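Local coordinates for hypothetical protein, IPT/TIG domain protein (Bacteroides ovatus, PDB 4HW6) that is of unknown function but probably binds carbohydrate as an auxiliary nutrient-binding protein, joining an IPT/TIG domain to a six-bladed beta-propeller, at residues Lys60-Lys65 / Leu70-Ser75. Numbering follows the deposited sequence.
Sequences KVINVK and LCICPS
The backbone amides of Ile-62 and Asn-63 converge on the carbonyl of Leu-70 across an antiparallel hairpin. The bond from Ile-62 N to Leu-70 O is short at 2.7 Å, its donor tilted 20° from the carbonyl plane; that from Asn-63 N, at 3.4 Å, is weak. Two residues set against one make a classic beta bulge, a worked example of how a strand takes in an extra residue without giving up its pairing: on one flank Val-61 stands opposite Cys-71 as a non-hydrogen-bonded pair, and on the other Leu-70 N returns a bond to Asn-63 O.

The side chain of Ile-62 bridges two residues of the partner strand. Its CB sits 3.6 Å from Leu-70 O, and CG2 runs beside Leu-70 CD2. CG1, anti to the carbonyl carbon, passes Leu-70 O at longer range, and the extended second torsion (chi2 -174°) sends CD1 on to Ile-72, where it meets CG1 at 3.9 Å and also CD1. The hairpin, strands 57-64 and 68-72, belongs to the IPT/TIG domain, an immunoglobulin-like E-set fold, where strand 35-41 flanks 68-72 and Arg-35 touches Ile-62, Leu-70 and Ile-72. On the face opposite Leu-70 and Ile-72, Val-61 and Cys-71 both pack on Val-52.

Asn-63 lays its amide against Leu-70, with ND2 3.6 Å from Leu-70 CB and also near CD2. With an alanine here, the amide that lies against Leu-70 CB would be gone, and that flank of the leucine would probably be left without its cover. Beyond Ile-72, whose N bonds to Lys-60 O, one water links Ile-72 O to Lys-60 N.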
loop_
_atom_site.group_PDB
_atom_site.type_symbol
_atom_site.label_atom_id
_atom_site.label_comp_id
_atom_site.label_asym_id
_atom_site.label_seq_id
_atom_site.Cartn_x
_atom_site.Cartn_y
_atom_site.Cartn_z
ATOM N N LYS A 60 -3.486 -12.144 28.302
ATOM C CA LYS A 60 -4.383 -12.729 29.289
ATOM C C LYS A 60 -3.592 -13.777 30.061
ATOM O O LYS A 60 -2.918 -14.590 29.454
ATOM C CB LYS A 60 -5.597 -13.366 28.610
ATOM C CG LYS A 60 -6.886 -13.303 29.422
ATOM C CD LYS A 60 -6.952 -14.362 30.517
ATOM C CE LYS A 60 -8.335 -14.432 31.163
ATOM N NZ LYS A 60 -9.323 -15.189 30.347
ATOM N N VAL A 61 -3.655 -13.717 31.389
ATOM C CA VAL A 61 -2.973 -14.659 32.260
ATOM C C VAL A 61 -3.981 -15.708 32.708
ATOM O O VAL A 61 -5.041 -15.366 33.252
ATOM C CB VAL A 61 -2.379 -13.957 33.500
ATOM C CG1 VAL A 61 -1.702 -14.970 34.418
ATOM C CG2 VAL A 61 -1.395 -12.877 33.082
ATOM N N ILE A 62 -3.643 -16.975 32.477
ATOM C CA ILE A 62 -4.506 -18.110 32.815
ATOM C C ILE A 62 -4.218 -18.690 34.199
ATOM O O ILE A 62 -5.141 -19.001 34.949
ATOM C CB ILE A 62 -4.366 -19.227 31.770
ATOM C CG1 ILE A 62 -4.794 -18.700 30.402
ATOM C CG2 ILE A 62 -5.192 -20.453 32.167
ATOM C CD1 ILE A 62 -4.828 -19.768 29.326
ATOM N N ASN A 63 -2.943 -18.855 34.532
ATOM C CA ASN A 63 -2.564 -19.274 35.883
ATOM C C ASN A 63 -1.228 -18.657 36.264
ATOM O O ASN A 63 -0.489 -18.160 35.395
ATOM C CB ASN A 63 -2.572 -20.818 36.023
ATOM C CG ASN A 63 -1.420 -21.503 35.293
ATOM O OD1 ASN A 63 -0.250 -21.185 35.504
ATOM N ND2 ASN A 63 -1.750 -22.483 34.458
ATOM N N VAL A 64 -0.946 -18.649 37.560
ATOM C CA VAL A 64 0.360 -18.246 38.071
ATOM C C VAL A 64 0.706 -19.179 39.238
ATOM O O VAL A 64 -0.155 -19.495 40.058
ATOM C CB VAL A 64 0.387 -16.746 38.475
ATOM C CG1 VAL A 64 -0.592 -16.453 39.600
ATOM C CG2 VAL A 64 1.800 -16.310 38.853
ATOM N N LYS A 65 1.952 -19.648 39.280
ATOM C CA LYS A 65 2.379 -20.669 40.235
ATOM C C LYS A 65 3.725 -20.316 40.878
ATOM O O LYS A 65 4.533 -21.201 41.169
ATOM C CB LYS A 65 2.482 -22.036 39.542
ATOM C CG LYS A 65 1.304 -22.372 38.647
ATOM C CD LYS A 65 1.365 -23.811 38.170
ATOM C CE LYS A 65 0.173 -24.156 37.291
ATOM N NZ LYS A 65 -0.099 -25.613 37.303
ATOM N N LEU A 70 1.102 -19.130 32.996
ATOM C CA LEU A 70 0.600 -19.449 31.677
ATOM C C LEU A 70 -0.188 -18.252 31.171
ATOM O O LEU A 70 -1.091 -17.761 31.862
ATOM C CB LEU A 70 -0.314 -20.676 31.741
ATOM C CG LEU A 70 -1.001 -21.149 30.451
ATOM C CD1 LEU A 70 0.021 -21.648 29.441
ATOM C CD2 LEU A 70 -2.026 -22.238 30.744
ATOM N N CYS A 71 0.145 -17.784 29.971
ATOM C CA CYS A 71 -0.561 -16.659 29.382
ATOM C C CYS A 71 -0.812 -16.906 27.890
ATOM O O CYS A 71 -0.362 -17.916 27.326
ATOM C CB CYS A 71 0.211 -15.352 29.628
ATOM S SG CYS A 71 1.724 -15.231 28.661
ATOM N N ILE A 72 -1.584 -16.014 27.284
ATOM C CA ILE A 72 -1.945 -16.108 25.876
ATOM C C ILE A 72 -1.319 -14.949 25.120
ATOM O O ILE A 72 -1.540 -13.769 25.453
ATOM C CB ILE A 72 -3.480 -16.080 25.708
ATOM C CG1 ILE A 72 -4.115 -17.272 26.427
ATOM C CG2 ILE A 72 -3.891 -16.090 24.236
ATOM C CD1 ILE A 72 -5.631 -17.254 26.352
ATOM N N CYS A 73 -0.534 -15.271 24.098
ATOM C CA CYS A 73 0.127 -14.252 23.289
ATOM C C CYS A 73 -0.902 -13.349 22.591
ATOM O O CYS A 73 -1.817 -13.847 21.933
ATOM C CB CYS A 73 1.003 -14.908 22.218
ATOM S SG CYS A 73 1.977 -13.703 21.301
ATOM N N PRO A 74 -0.751 -12.021 22.731
ATOM C CA PRO A 74 -1.664 -11.077 22.098
ATOM C C PRO A 74 -1.275 -10.816 20.644
ATOM O O PRO A 74 -0.176 -11.179 20.226
ATOM C CB PRO A 74 -1.434 -9.806 22.914
ATOM C CG PRO A 74 0.018 -9.860 23.219
ATOM C CD PRO A 74 0.295 -11.317 23.502
ATOM N N SER A 75 -2.143 -10.171 19.881
ATOM C CA SER A 75 -1.737 -9.721 18.556
ATOM C C SER A 75 -0.820 -8.510 18.734
ATOM O O SER A 75 -0.785 -7.890 19.805
ATOM C CB SER A 75 -2.950 -9.394 17.676
ATOM O OG SER A 75 -3.780 -8.452 18.308
HETATM O O HOH W 1 -3.909 -12.507 25.424
#